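Long-range contacts in BfpC (Escherichia coli, PDB 3VHJ), which takes part in type IV pilus biogenesis as a membrane protein, represented here by its N-terminal cytoplasmic domain: residues A[8-18]-A[90-98]; A[20-31]-A[49-60]. The protein carries 1 engineered substitution. All blocks are in the same frame, centred on the assembly; numbering follows the deposited sequence.

Interaction 1: residues A[8-18]-A[90-98]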
loop_
_atom_site.group_PDB
_atom_site.type_symbol
_atom_site.label_atom_id
_atom_site.label_comp_id
_atom_site.label_asym_id
_atom_site.label_seq_id
_atom_site.Cartn_x
_atom_site.Cartn_y
_atom_site.Cartn_z
ATOM N N VAL A 8 -4.140 -6.060 -8.180
ATOM C CA VAL A 8 -5.501 -6.052 -7.656
ATOM C C VAL A 8 -5.722 -7.136 -6.613
ATOM O O VAL A 8 -5.633 -8.325 -6.905
ATOM C CB VAL A 8 -6.540 -6.218 -8.793
ATOM C CG1 VAL A 8 -7.952 -6.180 -8.230
ATOM C CG2 VAL A 8 -6.363 -5.108 -9.816
ATOM N N ALA A 9 -6.028 -6.719 -5.391
ATOM C CA ALA A 9 -6.255 -7.675 -4.322
ATOM C C ALA A 9 -7.733 -7.794 -3.998
ATOM O O ALA A 9 -8.500 -6.852 -4.192
ATOM C CB ALA A 9 -5.480 -7.253 -3.074
ATOM N N VAL A 10 -8.130 -8.966 -3.519
ATOM C CA VAL A 10 -9.511 -9.196 -3.121
ATOM C C VAL A 10 -9.513 -9.448 -1.620
ATOM O O VAL A 10 -8.754 -10.274 -1.117
ATOM C CB VAL A 10 -10.132 -10.440 -3.807
ATOM C CG1 VAL A 10 -11.528 -10.698 -3.240
ATOM C CG2 VAL A 10 -10.214 -10.233 -5.304
ATOM N N ILE A 11 -10.348 -8.706 -0.907
ATOM C CA ILE A 11 -10.475 -8.872 0.531
ATOM C C ILE A 11 -11.971 -8.910 0.772
ATOM O O ILE A 11 -12.640 -7.882 0.728
ATOM C CB ILE A 11 -9.846 -7.695 1.302
ATOM C CG1 ILE A 11 -8.359 -7.591 0.961
ATOM C CG2 ILE A 11 -10.019 -7.903 2.803
ATOM C CD1 ILE A 11 -7.700 -6.326 1.470
ATOM N N GLY A 12 -12.496 -10.107 1.000
ATOM C CA GLY A 12 -13.922 -10.244 1.214
ATOM C C GLY A 12 -14.648 -9.996 -0.096
ATOM O O GLY A 12 -14.345 -10.626 -1.109
ATOM N N SER A 13 -15.601 -9.072 -0.084
ATOM C CA SER A 13 -16.357 -8.760 -1.292
ATOM C C SER A 13 -15.826 -7.500 -1.962
ATOM O O SER A 13 -16.468 -6.954 -2.857
ATOM C CB SER A 13 -17.838 -8.557 -0.955
ATOM O OG SER A 13 -18.031 -7.384 -0.175
ATOM N N LYS A 14 -14.652 -7.040 -1.535
ATOM C CA LYS A 14 -14.080 -5.822 -2.101
ATOM C C LYS A 14 -12.783 -6.050 -2.867
ATOM O O LYS A 14 -11.997 -6.939 -2.544
ATOM C CB LYS A 14 -13.821 -4.796 -0.994
ATOM C CG LYS A 14 -15.028 -4.461 -0.125
ATOM C CD LYS A 14 -16.131 -3.774 -0.911
ATOM C CE LYS A 14 -17.300 -3.425 0.006
ATOM N NZ LYS A 14 -18.445 -2.815 -0.728
ATOM N N GLN A 15 -12.569 -5.227 -3.883
ATOM C CA GLN A 15 -11.364 -5.301 -4.695
ATOM C C GLN A 15 -10.589 -4.015 -4.442
ATOM O O GLN A 15 -11.181 -2.937 -4.339
ATOM C CB GLN A 15 -11.736 -5.451 -6.174
ATOM C CG GLN A 15 -12.277 -6.849 -6.500
ATOM C CD GLN A 15 -12.844 -6.973 -7.903
ATOM O OE1 GLN A 15 -13.324 -8.042 -8.295
ATOM N NE2 GLN A 15 -12.802 -5.886 -8.662
ATOM N N TYR A 16 -9.271 -4.133 -4.324
ATOM C CA TYR A 16 -8.424 -2.981 -4.050
ATOM C C TYR A 16 -7.179 -2.964 -4.909
ATOM O O TYR A 16 -6.616 -4.014 -5.226
ATOM C CB TYR A 16 -7.950 -3.001 -2.604
ATOM C CG TYR A 16 -9.044 -2.989 -1.573
ATOM C CD1 TYR A 16 -9.566 -1.791 -1.103
ATOM C CD2 TYR A 16 -9.528 -4.179 -1.035
ATOM C CE1 TYR A 16 -10.542 -1.771 -0.111
ATOM C CE2 TYR A 16 -10.508 -4.170 -0.044
ATOM C CZ TYR A 16 -11.007 -2.961 0.414
ATOM O OH TYR A 16 -11.953 -2.934 1.411
ATOM N N ALA A 17 -6.740 -1.760 -5.253
ATOM C CA ALA A 17 -5.526 -1.587 -6.027
ATOM C C ALA A 17 -4.388 -1.669 -5.016
ATOM O O ALA A 17 -4.387 -0.939 -4.022
ATOM C CB ALA A 17 -5.528 -0.214 -6.705
ATOM N N VAL A 18 -3.439 -2.571 -5.253
ATOM C CA VAL A 18 -2.286 -2.723 -4.373
ATOM C C VAL A 18 -1.010 -2.630 -5.211
ATOM O O VAL A 18 -1.067 -2.618 -6.441
ATOM C CB VAL A 18 -2.310 -4.092 -3.617
ATOM C CG1 VAL A 18 -3.520 -4.155 -2.697
ATOM C CG2 VAL A 18 -2.356 -5.246 -4.613
ATOM N N PRO A 90 -2.167 -12.403 3.572
ATOM C CA PRO A 90 -2.606 -13.150 2.391
ATOM C C PRO A 90 -3.924 -12.499 1.968
ATOM O O PRO A 90 -4.775 -12.242 2.820
ATOM C CB PRO A 90 -2.863 -14.564 2.925
ATOM C CG PRO A 90 -2.372 -14.544 4.372
ATOM C CD PRO A 90 -2.500 -13.129 4.807
ATOM N N ALA A 91 -4.090 -12.205 0.682
ATOM C CA ALA A 91 -5.351 -11.634 0.209
ATOM C C ALA A 91 -6.221 -12.849 -0.108
ATOM O O ALA A 91 -5.760 -13.984 0.024
ATOM C CB ALA A 91 -5.133 -10.795 -1.045
ATOM N N ASP A 92 -7.460 -12.630 -0.530
ATOM C CA ASP A 92 -8.346 -13.751 -0.825
ATOM C C ASP A 92 -8.158 -14.355 -2.207
ATOM O O ASP A 92 -8.703 -15.421 -2.497
ATOM C CB ASP A 92 -9.812 -13.334 -0.679
ATOM C CG ASP A 92 -10.176 -12.968 0.740
ATOM O OD1 ASP A 92 -9.402 -13.302 1.657
ATOM O OD2 ASP A 92 -11.246 -12.358 0.938
ATOM N N ASN A 93 -7.379 -13.691 -3.053
ATOM C CA ASN A 93 -7.182 -14.165 -4.415
ATOM C C ASN A 93 -5.780 -14.656 -4.787
ATOM O O ASN A 93 -5.225 -14.249 -5.805
ATOM C CB ASN A 93 -7.625 -13.070 -5.389
ATOM C CG ASN A 93 -6.853 -11.776 -5.202
ATOM O OD1 ASN A 93 -6.450 -11.437 -4.088
ATOM N ND2 ASN A 93 -6.658 -11.035 -6.293
ATOM N N GLU A 94 -5.214 -15.538 -3.968
ATOM C CA GLU A 94 -3.898 -16.107 -4.250
ATOM C C GLU A 94 -2.805 -15.047 -4.317
ATOM O O GLU A 94 -1.818 -15.207 -5.042
ATOM C CB GLU A 94 -3.919 -16.845 -5.593
ATOM C CG GLU A 94 -5.201 -17.603 -5.914
ATOM C CD GLU A 94 -5.357 -18.857 -5.094
ATOM O OE1 GLU A 94 -6.234 -19.681 -5.432
ATOM O OE2 GLU A 94 -4.606 -19.016 -4.111
ATOM N N LEU A 95 -2.975 -13.960 -3.579
ATOM C CA LEU A 95 -1.979 -12.902 -3.602
ATOM C C LEU A 95 -1.507 -12.606 -2.182
ATOM O O LEU A 95 -2.286 -12.692 -1.236
ATOM C CB LEU A 95 -2.594 -11.647 -4.230
ATOM C CG LEU A 95 -1.715 -10.457 -4.601
ATOM C CD1 LEU A 95 -0.777 -10.834 -5.748
ATOM C CD2 LEU A 95 -2.618 -9.295 -5.017
ATOM N N TRP A 96 -0.231 -12.266 -2.043
ATOM C CA TRP A 96 0.330 -11.927 -0.747
ATOM C C TRP A 96 0.666 -10.450 -0.726
ATOM O O TRP A 96 1.226 -9.920 -1.684
ATOM C CB TRP A 96 1.579 -12.758 -0.460
ATOM C CG TRP A 96 1.221 -14.154 -0.096
ATOM C CD1 TRP A 96 0.963 -15.191 -0.952
ATOM C CD2 TRP A 96 0.979 -14.649 1.221
ATOM N NE1 TRP A 96 0.570 -16.300 -0.242
ATOM C CE2 TRP A 96 0.572 -15.996 1.095
ATOM C CE3 TRP A 96 1.067 -14.085 2.502
ATOM C CZ2 TRP A 96 0.250 -16.787 2.200
ATOM C CZ3 TRP A 96 0.749 -14.872 3.601
ATOM C CH2 TRP A 96 0.345 -16.210 3.441
ATOM N N LEU A 97 0.325 -9.797 0.377
ATOM C CA LEU A 97 0.555 -8.370 0.529
ATOM C C LEU A 97 1.523 -8.048 1.663
ATOM O O LEU A 97 1.483 -8.676 2.716
ATOM C CB LEU A 97 -0.777 -7.672 0.819
ATOM C CG LEU A 97 -1.949 -7.990 -0.115
ATOM C CD1 LEU A 97 -3.206 -7.308 0.417
ATOM C CD2 LEU A 97 -1.628 -7.531 -1.537
ATOM N N VAL A 98 2.403 -7.078 1.430
ATOM C CA VAL A 98 3.336 -6.628 2.458
ATOM C C VAL A 98 3.143 -5.118 2.495
ATOM O O VAL A 98 3.383 -4.435 1.502
ATOM C CB VAL A 98 4.800 -6.953 2.115
ATOM C CG1 VAL A 98 5.720 -6.414 3.221
ATOM C CG2 VAL A 98 4.972 -8.464 1.987
#
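Asn93 lays its flat amide against the outer edge of strand 8-11, with Val8 O in the amide plane, 3.0 Å from Asn93 ND2. Val10 N instead stands above a face of the group, 64° out of the carbonyl plane, and donates to Asn93 OD1 over 3.0 Å. Val10 CG2, beside its backbone N, packs on Asn93 CG at 3.7 Å. With CG between the backbone N and the carbonyl carbon (chi1 59°), the Asn93 amide meets the outward-facing C=O of Val8 and N-H of Val10 together, and the two bonds fix its rotation. A leucine in its place would probably leave the C=O of Val8 and the N-H of Val10 without these mates. The carboxylate of Asp92 works further along: OD2 takes the Gly12 N-H on its anti side, 32° out of the carboxylate plane, in a short, nearly straight bond of 2.6 Å from Gly12 N. Between the two side chains, Asp92 N donates to Val10 O at 2.8 Å. Beneath this polar row the contact is apolar. Ala9 CB meets Ala91 CB at 4.1 Å, and Val18 CG2 sits 3.9 Å from Leu97 CD2, where the two side chains cross at about a right angle; Leu74 of helix 74-77 touches both Val18 and Leu97. The arrangement joins two beta hairpins: the loop linking strands 85-90 and 96-101 of one sheet docks on the outermost strand of another, whose chain reverses through a type II' turn from Ile11 to Lys14.

Interaction 2: residues A[20-31]-A[49-60]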
loop_
_atom_site.group_PDB
_atom_site.type_symbol
_atom_site.label_atom_id
_atom_site.label_comp_id
_atom_site.label_asym_id
_atom_site.label_seq_id
_atom_site.Cartn_x
_atom_site.Cartn_y
_atom_site.Cartn_z
ATOM N N LEU A 20 1.061 -0.076 -5.422
ATOM C CA LEU A 20 1.148 1.230 -6.062
ATOM C C LEU A 20 2.470 1.870 -5.656
ATOM O O LEU A 20 3.096 1.450 -4.687
ATOM C CB LEU A 20 -0.003 2.123 -5.598
ATOM C CG LEU A 20 -1.409 1.670 -5.995
ATOM C CD1 LEU A 20 -2.405 2.182 -4.983
ATOM C CD2 LEU A 20 -1.736 2.180 -7.385
ATOM N N LEU A 21 2.905 2.871 -6.410
ATOM C CA LEU A 21 4.133 3.582 -6.083
ATOM C C LEU A 21 3.704 4.790 -5.266
ATOM O O LEU A 21 3.070 5.695 -5.796
ATOM C CB LEU A 21 4.839 4.061 -7.352
ATOM C CG LEU A 21 6.113 4.895 -7.161
ATOM C CD1 LEU A 21 7.167 4.075 -6.432
ATOM C CD2 LEU A 21 6.635 5.334 -8.521
ATOM N N TRP A 22 4.051 4.799 -3.983
ATOM C CA TRP A 22 3.672 5.890 -3.103
ATOM C C TRP A 22 4.789 6.887 -2.881
ATOM O O TRP A 22 5.960 6.524 -2.809
ATOM C CB TRP A 22 3.221 5.353 -1.742
ATOM C CG TRP A 22 1.960 4.551 -1.795
ATOM C CD1 TRP A 22 1.839 3.224 -2.101
ATOM C CD2 TRP A 22 0.638 5.030 -1.555
ATOM N NE1 TRP A 22 0.520 2.847 -2.065
ATOM C CE2 TRP A 22 -0.241 3.939 -1.730
ATOM C CE3 TRP A 22 0.107 6.280 -1.206
ATOM C CZ2 TRP A 22 -1.625 4.058 -1.572
ATOM C CZ3 TRP A 22 -1.266 6.401 -1.049
ATOM C CH2 TRP A 22 -2.118 5.294 -1.232
ATOM N N GLY A 23 4.405 8.149 -2.746
ATOM C CA GLY A 23 5.383 9.188 -2.514
ATOM C C GLY A 23 4.752 10.431 -1.924
ATOM O O GLY A 23 3.529 10.572 -1.870
ATOM N N SER A 24 5.607 11.324 -1.450
ATOM C CA SER A 24 5.169 12.587 -0.883
ATOM C C SER A 24 6.243 13.597 -1.254
ATOM O O SER A 24 7.392 13.232 -1.505
ATOM C CB SER A 24 5.010 12.486 0.638
ATOM O OG SER A 24 6.191 12.016 1.262
ATOM N N SER A 25 5.865 14.863 -1.321
ATOM C CA SER A 25 6.821 15.897 -1.681
ATOM C C SER A 25 7.735 16.196 -0.510
ATOM O O SER A 25 7.409 15.898 0.636
ATOM C CB SER A 25 6.096 17.175 -2.071
ATOM O OG SER A 25 5.464 17.735 -0.943
ATOM N N GLN A 26 8.884 16.786 -0.816
ATOM C CA GLN A 26 9.862 17.161 0.192
ATOM C C GLN A 26 10.327 18.582 -0.082
ATOM O O GLN A 26 10.139 19.104 -1.179
ATOM C CB GLN A 26 11.084 16.242 0.140
ATOM C CG GLN A 26 10.819 14.789 0.474
ATOM C CD GLN A 26 12.107 14.010 0.662
ATOM O OE1 GLN A 26 12.958 13.971 -0.227
ATOM N NE2 GLN A 26 12.256 13.385 1.825
ATOM N N ASP A 27 10.944 19.197 0.919
ATOM C CA ASP A 27 11.470 20.546 0.777
ATOM C C ASP A 27 10.381 21.520 0.343
ATOM O O ASP A 27 9.291 21.533 0.910
ATOM C CB ASP A 27 12.613 20.543 -0.245
ATOM C CG ASP A 27 13.469 21.796 -0.176
ATOM O OD1 ASP A 27 14.020 22.084 0.910
ATOM O OD2 ASP A 27 13.594 22.488 -1.210
ATOM N N THR A 28 10.677 22.324 -0.671
ATOM C CA THR A 28 9.727 23.317 -1.160
ATOM C C THR A 28 8.854 22.766 -2.273
ATOM O O THR A 28 8.113 23.508 -2.924
ATOM C CB THR A 28 10.451 24.551 -1.707
ATOM O OG1 THR A 28 11.269 24.164 -2.819
ATOM C CG2 THR A 28 11.320 25.184 -0.623
ATOM N N GLU A 29 8.944 21.463 -2.500
ATOM C CA GLU A 29 8.153 20.833 -3.544
ATOM C C GLU A 29 6.731 20.620 -3.036
ATOM O O GLU A 29 6.527 20.190 -1.901
ATOM C CB GLU A 29 8.772 19.484 -3.929
ATOM C CG GLU A 29 8.310 18.925 -5.269
ATOM C CD GLU A 29 8.801 17.505 -5.516
ATOM O OE1 GLU A 29 8.670 17.024 -6.661
ATOM O OE2 GLU A 29 9.305 16.865 -4.566
ATOM N N THR A 30 5.752 20.936 -3.874
ATOM C CA THR A 30 4.360 20.741 -3.505
ATOM C C THR A 30 3.991 19.301 -3.853
ATOM O O THR A 30 4.695 18.633 -4.616
ATOM C CB THR A 30 3.422 21.674 -4.292
ATOM O OG1 THR A 30 3.496 21.356 -5.686
ATOM C CG2 THR A 30 3.808 23.129 -4.075
ATOM N N THR A 31 2.888 18.831 -3.286
ATOM C CA THR A 31 2.409 17.483 -3.546
ATOM C C THR A 31 2.082 17.361 -5.028
ATOM O O THR A 31 2.394 16.348 -5.663
ATOM C CB THR A 31 1.149 17.197 -2.707
ATOM O OG1 THR A 31 1.518 17.143 -1.329
ATOM C CG2 THR A 31 0.500 15.880 -3.111
ATOM N N VAL A 49 -4.477 11.099 -4.672
ATOM C CA VAL A 49 -3.841 11.914 -3.660
ATOM C C VAL A 49 -4.631 11.676 -2.391
ATOM O O VAL A 49 -5.856 11.730 -2.404
ATOM C CB VAL A 49 -3.893 13.417 -4.016
ATOM C CG1 VAL A 49 -3.296 14.240 -2.880
ATOM C CG2 VAL A 49 -3.121 13.670 -5.301
ATOM N N ILE A 50 -3.941 11.370 -1.302
ATOM C CA ILE A 50 -4.640 11.153 -0.050
ATOM C C ILE A 50 -4.086 12.102 0.995
ATOM O O ILE A 50 -2.885 12.372 1.041
ATOM C CB ILE A 50 -4.516 9.693 0.434
ATOM C CG1 ILE A 50 -3.092 9.398 0.878
ATOM C CG2 ILE A 50 -4.910 8.748 -0.687
ATOM C CD1 ILE A 50 -2.937 8.036 1.531
ATOM N N GLY A 51 -4.979 12.631 1.818
ATOM C CA GLY A 51 -4.559 13.563 2.839
ATOM C C GLY A 51 -4.556 12.930 4.210
ATOM O O GLY A 51 -5.437 12.133 4.548
ATOM N N ARG A 52 -3.546 13.284 4.992
ATOM C CA ARG A 52 -3.401 12.792 6.349
ATOM C C ARG A 52 -3.091 14.009 7.211
ATOM O O ARG A 52 -2.816 15.092 6.686
ATOM C CB ARG A 52 -2.273 11.759 6.421
ATOM C CG ARG A 52 -2.611 10.428 5.727
ATOM C CD ARG A 52 -3.667 9.656 6.509
ATOM N NE ARG A 52 -4.016 8.365 5.913
ATOM C CZ ARG A 52 -4.977 8.170 5.015
ATOM N NH1 ARG A 52 -5.713 9.186 4.578
ATOM N NH2 ARG A 52 -5.218 6.943 4.566
ATOM N N PHE A 53 -3.149 13.844 8.526
ATOM C CA PHE A 53 -2.884 14.956 9.433
ATOM C C PHE A 53 -1.510 15.588 9.220
ATOM O O PHE A 53 -1.392 16.807 9.087
ATOM C CB PHE A 53 -3.006 14.495 10.886
ATOM C CG PHE A 53 -2.755 15.586 11.889
ATOM C CD1 PHE A 53 -3.591 16.694 11.953
ATOM C CD2 PHE A 53 -1.678 15.505 12.769
ATOM C CE1 PHE A 53 -3.362 17.712 12.882
ATOM C CE2 PHE A 53 -1.440 16.517 13.704
ATOM C CZ PHE A 53 -2.288 17.622 13.758
ATOM N N GLN A 54 -0.474 14.756 9.186
ATOM C CA GLN A 54 0.893 15.238 9.013
ATOM C C GLN A 54 1.210 15.699 7.590
ATOM O O GLN A 54 2.341 16.093 7.301
ATOM C CB GLN A 54 1.890 14.149 9.431
ATOM C CG GLN A 54 1.760 13.711 10.885
ATOM C CD GLN A 54 2.168 14.792 11.869
ATOM O OE1 GLN A 54 1.959 14.659 13.076
ATOM N NE2 GLN A 54 2.762 15.867 11.358
ATOM N N GLY A 55 0.216 15.655 6.707
ATOM C CA GLY A 55 0.450 16.081 5.341
ATOM C C GLY A 55 -0.137 15.154 4.296
ATOM O O GLY A 55 -0.816 14.175 4.610
ATOM N N GLU A 56 0.139 15.456 3.035
ATOM C CA GLU A 56 -0.388 14.654 1.949
ATOM C C GLU A 56 0.628 13.743 1.287
ATOM O O GLU A 56 1.831 13.867 1.496
ATOM C CB GLU A 56 -1.016 15.568 0.902
ATOM C CG GLU A 56 -2.214 16.320 1.428
ATOM C CD GLU A 56 -2.884 17.131 0.356
ATOM O OE1 GLU A 56 -2.502 18.308 0.173
ATOM O OE2 GLU A 56 -3.783 16.579 -0.312
ATOM N N GLN A 57 0.111 12.817 0.490
ATOM C CA GLN A 57 0.935 11.875 -0.241
ATOM C C GLN A 57 0.127 11.391 -1.437
ATOM O O GLN A 57 -1.071 11.661 -1.550
ATOM C CB GLN A 57 1.346 10.703 0.657
ATOM C CG GLN A 57 0.212 9.789 1.082
ATOM C CD GLN A 57 0.647 8.800 2.146
ATOM O OE1 GLN A 57 1.620 8.071 1.968
ATOM N NE2 GLN A 57 -0.074 8.774 3.261
ATOM N N PHE A 58 0.780 10.674 -2.335
ATOM C CA PHE A 58 0.098 10.210 -3.527
ATOM C C PHE A 58 0.525 8.812 -3.938
ATOM O O PHE A 58 1.576 8.320 -3.532
ATOM C CB PHE A 58 0.388 11.186 -4.661
ATOM C CG PHE A 58 1.848 11.489 -4.820
ATOM C CD1 PHE A 58 2.687 10.607 -5.494
ATOM C CD2 PHE A 58 2.396 12.635 -4.247
ATOM C CE1 PHE A 58 4.056 10.864 -5.595
ATOM C CE2 PHE A 58 3.758 12.902 -4.340
ATOM C CZ PHE A 58 4.592 12.014 -5.016
ATOM N N ALA A 59 -0.313 8.181 -4.747
ATOM C CA ALA A 59 -0.034 6.850 -5.254
ATOM C C ALA A 59 -0.077 6.914 -6.776
ATOM O O ALA A 59 -0.920 7.601 -7.351
ATOM C CB ALA A 59 -1.076 5.862 -4.739
ATOM N N VAL A 60 0.844 6.216 -7.428
ATOM C CA VAL A 60 0.867 6.176 -8.886
ATOM C C VAL A 60 0.626 4.726 -9.294
ATOM O O VAL A 60 1.313 3.823 -8.818
ATOM C CB VAL A 60 2.221 6.675 -9.448
ATOM C CG1 VAL A 60 2.319 6.376 -10.940
ATOM C CG2 VAL A 60 2.330 8.183 -9.234
HETATM O O HOH W 1 3.220 15.098 -0.582
#
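Water 1 bridges Thr31 and Glu56: it lies 2.8 Å from Thr31 OG1, donates to Glu56 O and accepts from Ser25 N, so three groups grip it where the loop leaving strand 21-23 swings back to helix 31-42. Thr31, just inside that helix, also sends CG2 to the edge of the Phe58 ring, 3.9 Å from Phe58 CD2. CG2 lies anti to the Thr31 backbone N, and that leaves OG1 on the water. Phe58 turns its ring over Gly23, whose carbonyl O stands 3.2 Å above the plane, over the ring centre, while accepting Phe58 N at 2.8 Å. The ring lies close because Gly23 has no side chain; a CB would come within 3.0 Å of Phe58 CE1. Strand 21-23 is an outermost strand of an antiparallel sheet, running at 162° to strand 55-60, with two hydrogen-bonded pairs, Leu21 with Val60 and Gly23 with Phe58. Trp22 and Ala59, the non-hydrogen-bonded pair between them, put their side chains on the other face: Ala59 CB stands 3.4 Å from the centroid of the Trp22 six-membered ring, only 2° off its normal, a CH-pi contact. Ile50 CD1 approaches the same ring obliquely, 3.5 Å from Trp22 CZ3. The polar end of Trp22, NE1, hydrogen-bonds to Asp110 OD2 of strand 107-113, which also accepts Leu20 N.

The two interactions lie on opposite sides of the chain's centre, about 24 Å apart between their own centres, and share no strand, although strand 21-23 is the next strand after 14-17 in the chain. Both are partly buried. They differ in kind: residues 20-31 and 49-60 pair as neighbouring strands of one sheet, with regular backbone bonds and aromatic rings laid over small residues, whereas residues 8-18 and 90-98 belong to separate sheets and meet through a loop that bonds the strand edge mainly through its polar side chains, with one backbone bond. Interaction 2 buries 693 Å², against 398 Å² for interaction 1. Strand 107-113 is touched from both, Asp110 meeting Val18 and bonding Trp22.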